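Local coordinates for hypothetical protein PA0115 (Pseudomonas aeruginosa, PDB 1XEB) that probably transfers an acyl group, most likely acetyl, from acyl-coenzyme A to an amine, as a member of the GNAT acyltransferase superfamily, at residues Tyr128-Thr134 with Ile145-Ala150; Ala20-Arg25 with Leu60-Arg65; Tyr114-Ala119 with Val133-Glu139. All blocks are in the same frame, centred on the assembly; numbering follows the deposited sequence.

Contact 1 (Tyr128-Thr134 with Ile145-Ala150); sequences YGFVAVT and IGMRRA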
loop_
_atom_site.group_PDB
_atom_site.type_symbol
_atom_site.label_atom_id
_atom_site.label_comp_id
_atom_site.label_asym_id
_atom_site.label_seq_id
_atom_site.Cartn_x
_atom_site.Cartn_y
_atom_site.Cartn_z
ATOM N N TYR A 128 11.695 -0.114 9.843
ATOM C CA TYR A 128 11.835 0.614 8.590
ATOM C C TYR A 128 11.914 2.089 8.940
ATOM O O TYR A 128 11.897 2.959 8.076
ATOM C CB TYR A 128 10.650 0.340 7.681
ATOM C CG TYR A 128 10.826 -0.871 6.807
ATOM C CD1 TYR A 128 11.285 -0.741 5.498
ATOM C CD2 TYR A 128 10.494 -2.140 7.270
ATOM C CE1 TYR A 128 11.400 -1.847 4.664
ATOM C CE2 TYR A 128 10.605 -3.257 6.446
ATOM C CZ TYR A 128 11.053 -3.104 5.144
ATOM O OH TYR A 128 11.123 -4.193 4.304
ATOM N N GLY A 129 11.991 2.357 10.234
ATOM C CA GLY A 129 12.098 3.726 10.677
ATOM C C GLY A 129 10.797 4.411 11.004
ATOM O O GLY A 129 10.782 5.619 11.247
ATOM N N PHE A 130 9.701 3.667 11.012
ATOM C CA PHE A 130 8.417 4.274 11.338
ATOM C C PHE A 130 8.252 4.356 12.854
ATOM O O PHE A 130 8.727 3.487 13.577
ATOM C CB PHE A 130 7.273 3.463 10.727
ATOM C CG PHE A 130 7.106 3.662 9.239
ATOM C CD1 PHE A 130 6.249 4.639 8.747
ATOM C CD2 PHE A 130 7.797 2.860 8.336
ATOM C CE1 PHE A 130 6.075 4.814 7.360
ATOM C CE2 PHE A 130 7.637 3.023 6.967
ATOM C CZ PHE A 130 6.771 4.005 6.474
ATOM N N VAL A 131 7.595 5.415 13.327
ATOM C CA VAL A 131 7.342 5.599 14.755
ATOM C C VAL A 131 5.862 5.910 14.942
ATOM O O VAL A 131 5.249 6.549 14.092
ATOM C CB VAL A 131 8.185 6.768 15.338
ATOM C CG1 VAL A 131 7.857 6.969 16.824
ATOM C CG2 VAL A 131 9.674 6.470 15.171
ATOM N N ALA A 132 5.293 5.459 16.054
ATOM C CA ALA A 132 3.875 5.684 16.343
ATOM C C ALA A 132 3.499 7.164 16.429
ATOM O O ALA A 132 4.214 7.953 17.055
ATOM C CB ALA A 132 3.502 4.982 17.644
ATOM N N VAL A 133 2.389 7.549 15.800
ATOM C CA VAL A 133 1.948 8.952 15.859
ATOM C C VAL A 133 0.495 9.153 16.276
ATOM O O VAL A 133 0.019 10.276 16.331
ATOM C CB VAL A 133 2.169 9.693 14.512
ATOM C CG1 VAL A 133 3.636 10.126 14.390
ATOM C CG2 VAL A 133 1.760 8.785 13.347
ATOM N N THR A 134 -0.214 8.070 16.558
ATOM C CA THR A 134 -1.602 8.174 16.989
ATOM C C THR A 134 -1.833 7.149 18.082
ATOM O O THR A 134 -0.974 6.316 18.345
ATOM C CB THR A 134 -2.612 7.883 15.838
ATOM O OG1 THR A 134 -2.500 6.514 15.428
ATOM C CG2 THR A 134 -2.349 8.793 14.654
ATOM N N ILE A 145 -2.736 1.555 14.151
ATOM C CA ILE A 145 -2.034 2.660 14.756
ATOM C C ILE A 145 -1.292 3.376 13.637
ATOM O O ILE A 145 -0.638 2.751 12.821
ATOM C CB ILE A 145 -1.058 2.124 15.846
ATOM C CG1 ILE A 145 -0.350 3.269 16.551
ATOM C CG2 ILE A 145 -0.039 1.179 15.224
ATOM C CD1 ILE A 145 0.384 2.801 17.804
ATOM N N GLY A 146 -1.424 4.690 13.582
ATOM C CA GLY A 146 -0.752 5.432 12.541
ATOM C C GLY A 146 0.704 5.644 12.875
ATOM O O GLY A 146 1.050 6.028 13.989
HETATM N N MSE A 147 1.559 5.417 11.885
HETATM C CA MSE A 147 2.991 5.565 12.055
HETATM C C MSE A 147 3.562 6.372 10.911
HETATM O O MSE A 147 3.086 6.269 9.775
HETATM C CB MSE A 147 3.653 4.181 12.079
HETATM C CG MSE A 147 3.004 3.206 13.051
HETATM SE SE MSE A 147 3.886 1.470 13.139
HETATM C CE MSE A 147 5.408 2.016 14.210
ATOM N N ARG A 148 4.573 7.187 11.201
ATOM C CA ARG A 148 5.211 7.964 10.150
ATOM C C ARG A 148 6.715 7.785 10.220
ATOM O O ARG A 148 7.282 7.573 11.288
ATOM C CB ARG A 148 4.855 9.453 10.241
ATOM C CG ARG A 148 5.434 10.161 11.432
ATOM C CD ARG A 148 6.384 11.254 11.003
ATOM N NE ARG A 148 5.736 12.252 10.167
ATOM C CZ ARG A 148 6.296 13.406 9.816
ATOM N NH1 ARG A 148 5.637 14.262 9.038
ATOM N NH2 ARG A 148 7.511 13.712 10.257
ATOM N N ARG A 149 7.348 7.873 9.059
ATOM C CA ARG A 149 8.773 7.697 8.938
ATOM C C ARG A 149 9.482 8.975 8.527
ATOM O O ARG A 149 9.131 9.584 7.523
ATOM C CB ARG A 149 9.048 6.595 7.911
ATOM C CG ARG A 149 10.507 6.394 7.565
ATOM C CD ARG A 149 10.634 5.305 6.516
ATOM N NE ARG A 149 11.993 4.789 6.427
ATOM C CZ ARG A 149 12.928 5.273 5.624
ATOM N NH1 ARG A 149 14.135 4.731 5.629
ATOM N NH2 ARG A 149 12.648 6.280 4.805
ATOM N N ALA A 150 10.483 9.357 9.322
ATOM C CA ALA A 150 11.329 10.532 9.093
ATOM C C ALA A 150 10.598 11.774 8.604
ATOM O O ALA A 150 10.875 12.190 7.450
ATOM C CB ALA A 150 12.450 10.180 8.118
ATOM O OXT ALA A 150 9.771 12.313 9.386
#

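Contact 2 (Ala20-Arg25 with Leu60-Arg65); sequences ALLQLR and LLAYLR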
loop_
_atom_site.group_PDB
_atom_site.type_symbol
_atom_site.label_atom_id
_atom_site.label_comp_id
_atom_site.label_asym_id
_atom_site.label_seq_id
_atom_site.Cartn_x
_atom_site.Cartn_y
_atom_site.Cartn_z
ATOM N N ALA A 20 -7.139 -5.456 -12.375
ATOM C CA ALA A 20 -6.295 -6.401 -11.641
ATOM C C ALA A 20 -6.009 -5.982 -10.213
ATOM O O ALA A 20 -6.195 -6.768 -9.285
ATOM C CB ALA A 20 -4.982 -6.629 -12.382
ATOM N N LEU A 21 -5.563 -4.744 -10.031
ATOM C CA LEU A 21 -5.241 -4.273 -8.693
ATOM C C LEU A 21 -6.489 -4.171 -7.797
ATOM O O LEU A 21 -6.403 -4.376 -6.592
ATOM C CB LEU A 21 -4.491 -2.930 -8.761
ATOM C CG LEU A 21 -5.249 -1.627 -9.063
ATOM C CD1 LEU A 21 -5.767 -1.004 -7.774
ATOM C CD2 LEU A 21 -4.306 -0.658 -9.751
ATOM N N LEU A 22 -7.652 -3.868 -8.367
ATOM C CA LEU A 22 -8.840 -3.793 -7.528
ATOM C C LEU A 22 -9.292 -5.209 -7.196
ATOM O O LEU A 22 -9.842 -5.488 -6.122
ATOM C CB LEU A 22 -9.963 -3.027 -8.226
ATOM C CG LEU A 22 -9.773 -1.506 -8.315
ATOM C CD1 LEU A 22 -10.959 -0.875 -9.073
ATOM C CD2 LEU A 22 -9.655 -0.923 -6.901
ATOM N N GLN A 23 -9.043 -6.122 -8.118
ATOM C CA GLN A 23 -9.441 -7.493 -7.884
ATOM C C GLN A 23 -8.587 -8.157 -6.803
ATOM O O GLN A 23 -9.086 -8.974 -6.021
ATOM C CB GLN A 23 -9.337 -8.272 -9.175
ATOM C CG GLN A 23 -10.036 -9.591 -9.102
ATOM C CD GLN A 23 -9.116 -10.702 -9.465
ATOM O OE1 GLN A 23 -8.790 -11.554 -8.629
ATOM N NE2 GLN A 23 -8.664 -10.702 -10.722
ATOM N N LEU A 24 -7.300 -7.811 -6.758
ATOM C CA LEU A 24 -6.410 -8.393 -5.752
ATOM C C LEU A 24 -6.766 -7.820 -4.381
ATOM O O LEU A 24 -6.847 -8.538 -3.373
ATOM C CB LEU A 24 -4.951 -8.075 -6.085
ATOM C CG LEU A 24 -3.917 -8.539 -5.048
ATOM C CD1 LEU A 24 -4.049 -10.033 -4.799
ATOM C CD2 LEU A 24 -2.520 -8.197 -5.540
ATOM N N ARG A 25 -7.007 -6.514 -4.361
ATOM C CA ARG A 25 -7.349 -5.816 -3.127
ATOM C C ARG A 25 -8.645 -6.333 -2.517
ATOM O O ARG A 25 -8.753 -6.497 -1.289
ATOM C CB ARG A 25 -7.430 -4.310 -3.403
ATOM C CG ARG A 25 -6.073 -3.630 -3.371
ATOM C CD ARG A 25 -6.099 -2.248 -3.999
ATOM N NE ARG A 25 -7.258 -1.447 -3.597
ATOM C CZ ARG A 25 -7.448 -0.204 -4.005
ATOM N NH1 ARG A 25 -8.525 0.482 -3.620
ATOM N NH2 ARG A 25 -6.540 0.356 -4.796
ATOM N N LEU A 60 -1.083 -10.657 -10.965
ATOM C CA LEU A 60 -0.611 -9.581 -10.093
ATOM C C LEU A 60 -0.425 -10.250 -8.727
ATOM O O LEU A 60 -1.394 -10.682 -8.107
ATOM C CB LEU A 60 -1.662 -8.471 -9.980
ATOM C CG LEU A 60 -1.161 -7.048 -9.726
ATOM C CD1 LEU A 60 -2.241 -6.225 -9.020
ATOM C CD2 LEU A 60 0.080 -7.104 -8.884
ATOM N N LEU A 61 0.810 -10.345 -8.254
ATOM C CA LEU A 61 1.050 -11.016 -6.980
ATOM C C LEU A 61 1.224 -10.103 -5.770
ATOM O O LEU A 61 1.015 -10.523 -4.628
ATOM C CB LEU A 61 2.258 -11.942 -7.102
ATOM C CG LEU A 61 2.219 -13.031 -8.183
ATOM C CD1 LEU A 61 3.429 -13.941 -7.982
ATOM C CD2 LEU A 61 0.924 -13.842 -8.114
ATOM N N ALA A 62 1.607 -8.854 -6.013
ATOM C CA ALA A 62 1.797 -7.918 -4.919
ATOM C C ALA A 62 1.460 -6.527 -5.394
ATOM O O ALA A 62 1.700 -6.181 -6.562
ATOM C CB ALA A 62 3.238 -7.960 -4.412
ATOM N N TYR A 63 0.926 -5.733 -4.468
ATOM C CA TYR A 63 0.526 -4.372 -4.758
ATOM C C TYR A 63 0.545 -3.477 -3.531
ATOM O O TYR A 63 0.439 -3.940 -2.399
ATOM C CB TYR A 63 -0.896 -4.390 -5.321
ATOM C CG TYR A 63 -1.550 -3.032 -5.427
ATOM C CD1 TYR A 63 -1.434 -2.270 -6.586
ATOM C CD2 TYR A 63 -2.259 -2.500 -4.358
ATOM C CE1 TYR A 63 -2.014 -1.008 -6.676
ATOM C CE2 TYR A 63 -2.834 -1.239 -4.434
ATOM C CZ TYR A 63 -2.713 -0.496 -5.596
ATOM O OH TYR A 63 -3.312 0.746 -5.687
ATOM N N LEU A 64 0.721 -2.188 -3.777
ATOM C CA LEU A 64 0.638 -1.183 -2.735
ATOM C C LEU A 64 0.371 0.158 -3.429
ATOM O O LEU A 64 0.786 0.397 -4.573
ATOM C CB LEU A 64 1.890 -1.140 -1.840
ATOM C CG LEU A 64 3.186 -0.414 -2.187
ATOM C CD1 LEU A 64 2.961 1.096 -2.329
ATOM C CD2 LEU A 64 4.182 -0.698 -1.070
ATOM N N ARG A 65 -0.358 1.013 -2.729
ATOM C CA ARG A 65 -0.728 2.313 -3.247
ATOM C C ARG A 65 -0.031 3.465 -2.521
ATOM O O ARG A 65 0.154 3.438 -1.297
ATOM C CB ARG A 65 -2.246 2.481 -3.134
ATOM C CG ARG A 65 -2.762 3.821 -3.608
ATOM C CD ARG A 65 -4.272 3.892 -3.496
ATOM N NE ARG A 65 -4.735 3.882 -2.108
ATOM C CZ ARG A 65 -6.015 3.966 -1.758
ATOM N NH1 ARG A 65 -6.955 4.061 -2.698
ATOM N NH2 ARG A 65 -6.358 3.957 -0.471
#

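Contact 3 (Tyr114-Ala119 with Val133-Glu139); sequences YLSAQA and VTEVYLE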
loop_
_atom_site.group_PDB
_atom_site.type_symbol
_atom_site.label_atom_id
_atom_site.label_comp_id
_atom_site.label_asym_id
_atom_site.label_seq_id
_atom_site.Cartn_x
_atom_site.Cartn_y
_atom_site.Cartn_z
ATOM N N TYR A 114 3.676 8.173 5.625
ATOM C CA TYR A 114 2.726 7.769 6.651
ATOM C C TYR A 114 1.915 6.541 6.255
ATOM O O TYR A 114 1.548 6.366 5.097
ATOM C CB TYR A 114 1.788 8.944 7.002
ATOM C CG TYR A 114 0.693 8.602 7.992
ATOM C CD1 TYR A 114 -0.461 7.925 7.588
ATOM C CD2 TYR A 114 0.839 8.890 9.338
ATOM C CE1 TYR A 114 -1.438 7.543 8.509
ATOM C CE2 TYR A 114 -0.124 8.513 10.267
ATOM C CZ TYR A 114 -1.262 7.836 9.852
ATOM O OH TYR A 114 -2.210 7.428 10.783
ATOM N N LEU A 115 1.652 5.683 7.234
ATOM C CA LEU A 115 0.851 4.495 6.987
ATOM C C LEU A 115 0.076 4.157 8.234
ATOM O O LEU A 115 0.446 4.555 9.346
ATOM C CB LEU A 115 1.727 3.300 6.552
ATOM C CG LEU A 115 2.817 2.725 7.478
ATOM C CD1 LEU A 115 2.215 1.989 8.647
ATOM C CD2 LEU A 115 3.668 1.752 6.682
ATOM N N SER A 116 -1.022 3.442 8.019
ATOM C CA SER A 116 -1.907 2.992 9.073
ATOM C C SER A 116 -1.586 1.517 9.201
ATOM O O SER A 116 -1.977 0.707 8.354
ATOM C CB SER A 116 -3.355 3.183 8.643
ATOM O OG SER A 116 -4.233 2.554 9.546
ATOM N N ALA A 117 -0.857 1.181 10.261
ATOM C CA ALA A 117 -0.414 -0.188 10.515
ATOM C C ALA A 117 -1.278 -0.938 11.509
ATOM O O ALA A 117 -1.829 -0.347 12.431
ATOM C CB ALA A 117 1.023 -0.167 11.020
ATOM N N GLN A 118 -1.389 -2.248 11.329
ATOM C CA GLN A 118 -2.154 -3.027 12.279
ATOM C C GLN A 118 -1.422 -2.929 13.625
ATOM O O GLN A 118 -0.204 -3.080 13.707
ATOM C CB GLN A 118 -2.270 -4.482 11.830
ATOM C CG GLN A 118 -2.909 -4.653 10.468
ATOM C CD GLN A 118 -3.644 -5.983 10.324
ATOM O OE1 GLN A 118 -3.245 -6.998 10.915
ATOM N NE2 GLN A 118 -4.721 -5.984 9.527
ATOM N N ALA A 119 -2.178 -2.645 14.672
ATOM C CA ALA A 119 -1.639 -2.497 16.012
ATOM C C ALA A 119 -0.469 -3.419 16.331
ATOM O O ALA A 119 0.551 -2.957 16.845
ATOM C CB ALA A 119 -2.748 -2.701 17.026
ATOM N N VAL A 133 2.389 7.549 15.800
ATOM C CA VAL A 133 1.948 8.952 15.859
ATOM C C VAL A 133 0.495 9.153 16.276
ATOM O O VAL A 133 0.019 10.276 16.331
ATOM C CB VAL A 133 2.169 9.693 14.512
ATOM C CG1 VAL A 133 3.636 10.126 14.390
ATOM C CG2 VAL A 133 1.760 8.785 13.347
ATOM N N THR A 134 -0.214 8.070 16.558
ATOM C CA THR A 134 -1.602 8.174 16.989
ATOM C C THR A 134 -1.833 7.149 18.082
ATOM O O THR A 134 -0.974 6.316 18.345
ATOM C CB THR A 134 -2.612 7.883 15.838
ATOM O OG1 THR A 134 -2.500 6.514 15.428
ATOM C CG2 THR A 134 -2.349 8.793 14.654
ATOM N N GLU A 135 -2.984 7.228 18.737
ATOM C CA GLU A 135 -3.322 6.258 19.767
ATOM C C GLU A 135 -3.926 5.132 18.923
ATOM O O GLU A 135 -4.204 5.346 17.737
ATOM C CB GLU A 135 -4.360 6.849 20.719
ATOM C CG GLU A 135 -4.323 6.291 22.148
ATOM C CD GLU A 135 -3.056 6.671 22.924
ATOM O OE1 GLU A 135 -2.003 6.031 22.715
ATOM O OE2 GLU A 135 -3.114 7.618 23.747
ATOM N N VAL A 136 -4.116 3.940 19.486
ATOM C CA VAL A 136 -4.683 2.865 18.677
ATOM C C VAL A 136 -6.162 3.128 18.401
ATOM O O VAL A 136 -6.880 3.645 19.252
ATOM C CB VAL A 136 -4.468 1.448 19.330
ATOM C CG1 VAL A 136 -4.635 1.513 20.842
ATOM C CG2 VAL A 136 -5.457 0.447 18.741
ATOM N N TYR A 137 -6.592 2.813 17.183
ATOM C CA TYR A 137 -7.976 3.001 16.762
ATOM C C TYR A 137 -8.453 1.762 16.018
ATOM O O TYR A 137 -7.653 0.903 15.665
ATOM C CB TYR A 137 -8.097 4.241 15.870
ATOM C CG TYR A 137 -7.150 4.272 14.685
ATOM C CD1 TYR A 137 -7.472 3.639 13.479
ATOM C CD2 TYR A 137 -5.931 4.952 14.764
ATOM C CE1 TYR A 137 -6.597 3.693 12.381
ATOM C CE2 TYR A 137 -5.059 5.007 13.681
ATOM C CZ TYR A 137 -5.398 4.378 12.499
ATOM O OH TYR A 137 -4.530 4.437 11.440
ATOM N N LEU A 138 -9.752 1.663 15.775
ATOM C CA LEU A 138 -10.278 0.486 15.095
ATOM C C LEU A 138 -10.556 0.622 13.605
ATOM O O LEU A 138 -10.961 1.670 13.115
ATOM C CB LEU A 138 -11.558 -0.009 15.784
ATOM C CG LEU A 138 -11.449 -0.568 17.207
ATOM C CD1 LEU A 138 -10.413 -1.687 17.229
ATOM C CD2 LEU A 138 -11.060 0.537 18.180
ATOM N N GLU A 139 -10.321 -0.480 12.906
ATOM C CA GLU A 139 -10.556 -0.620 11.472
ATOM C C GLU A 139 -11.136 -2.041 11.377
ATOM O O GLU A 139 -10.447 -3.008 11.689
ATOM C CB GLU A 139 -9.237 -0.509 10.683
ATOM C CG GLU A 139 -8.950 0.881 10.088
ATOM C CD GLU A 139 -7.671 0.932 9.240
ATOM O OE1 GLU A 139 -7.400 -0.023 8.475
ATOM O OE2 GLU A 139 -6.938 1.943 9.325
#

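Contact 1 (Tyr128-Thr134 with Ile145-Ala150)
V131 and R148 pair at the middle of an antiparallel strand contact, in which strand 130-132 borders the last strand, 142-149. They form a hydrogen-bonded pair: V131 N gives to R148 O at 3.0 Å, and R148 N returns a bond to V131 O. One step on, V133 N reaches G146 O at 2.7 Å. There a side chain takes over, as T134 OG1 accepts G146 N at 2.8 Å; it can do so because chi1 (66°) sets the hydroxyl between backbone N and carbonyl carbon. G146, lacking a side chain, suits a place where threonine and V133 CG2 crowd in.

The apolar side lies over helix 122-126. F130 CB meets CB of selenomethionine M147 at 3.9 Å, and A132 sets CB against I145 CD1 at 3.8 Å. R149 CB sits 3.5 Å from the centroid of the F130 ring, nearly over its centre, a CH-pi contact. V133 CG1 crosses the R148 side chain at about a right angle, 3.5 Å from CG. G129, at positive phi, closes helix 122-126 with a Schellman motif and turns the chain into the strand. Strand 142-149, inserted between strand 113-118 and strands 130-132 and 137-139, gives the C-terminal arrangement of the GNAT fold.

Contact 2 (Ala20-Arg25 with Leu60-Arg65)
L60 and L24 carry the apolar half of this packing of helix 15-32 on strand 59-67, whose segments cross at 78°. L60 CD1 pushes up against the helix backbone, 3.6 Å from L21 CA, and the short side chain of A20 lets it come in beside the helix. L24, with CG anti to the backbone N (chi1 176°), rests CD2 against both L60 CD1, 4.0 Å away, and Y63 CB.

The aromatic contacts centre on Y63. L21 and R25 approach obliquely from the same side of its ring, L21 CB 3.8 Å from CE1 and R25 CD 3.4 Å from CE2. Tyrosine suits this place, offering hydrocarbon to both and a hydroxyl beyond them.

Polar contacts gather at that end. R25 NH2 makes a weak bond to Y63 OH, 3.4 Å long and bent, whereas H51 is the stronger partner of the hydroxyl. L22 CD2 covers one face of the R25 guanidinium. R25 NH1 stands 4.0 Å from R65 NH1 and close to a third arginine, R80, but salt bridges pair R25 with E39 and D44, and R65 with D41. Those carboxylates would offset the arginine charges, which probably allows guanidinium groups to be buried beside apolar packing.

Contact 3 (Tyr114-Ala119 with Val133-Glu139)
S116 is gripped by two residues of strand 137-139, and this belongs to the tight part of the contact. Y137 OH donates to S116 OG at 2.7 Å, and S116 OG in turn donates to E139 OE2 at 2.8 Å, a chain of two hydrogen bonds from tyrosine through serine to carboxylate. OE2 is approached on its syn side, 28° out of the carboxylate plane. The CB of S116 points toward strand 137-139, and OG, anti to the backbone N (chi1 170°), reaches both partners; a small residue that both gives and accepts suits a place between two polar groups. The Y137 ring turns its edge to this oxygen, and H144 packs beside S116 and E139. Y114 adds a firm apolar contact: it extends across the middle strand and meets V133 edge-on, CG2 lying 3.6 Å from CE2 near the ring plane.

The two segments are not neighbours in the sheet. Strand 142-149 runs between them, pairing with 113-118 on one side and, as a hairpin, with 137-139 on the other, the GNAT order of closing strands. The axes of 114-118 and 137-139 are therefore 9.4 Å apart, and long side chains must span the gap; their 85° crossing is consistent with a curled end of the sheet.

Toward solvent the packing thins. Y114 OH comes no nearer than 3.8 Å to Y137 OH, the two tyrosines arriving from opposite directions, and it lies 4.1 Å from T134 CG2. T134 OG1, which accepts from G146 N, donates onward to E135 O. At the far end A119 CB and the exposed V136 CG2 barely meet, at 4.5 Å.

In the fold
All three contacts reach the same mixed sheet, but they divide into a lone site and a joined pair. Contact 2 comes first along the chain and is complete before the others begin, about 24 Å from contact 1 and 22 Å from contact 3 between centres, on the opposite side of the chain's centre. Contacts 1 and 3 alternate along the chain, share V133 and T134, and have centres about 9 Å apart; I145 N and M147 N probably bond to A117 O and L115 O, tying them through strands 142-149 and 113-118. One end of this GNAT domain is therefore a buried helix-on-sheet layer, the other a partly exposed strand assembly that closes the chain.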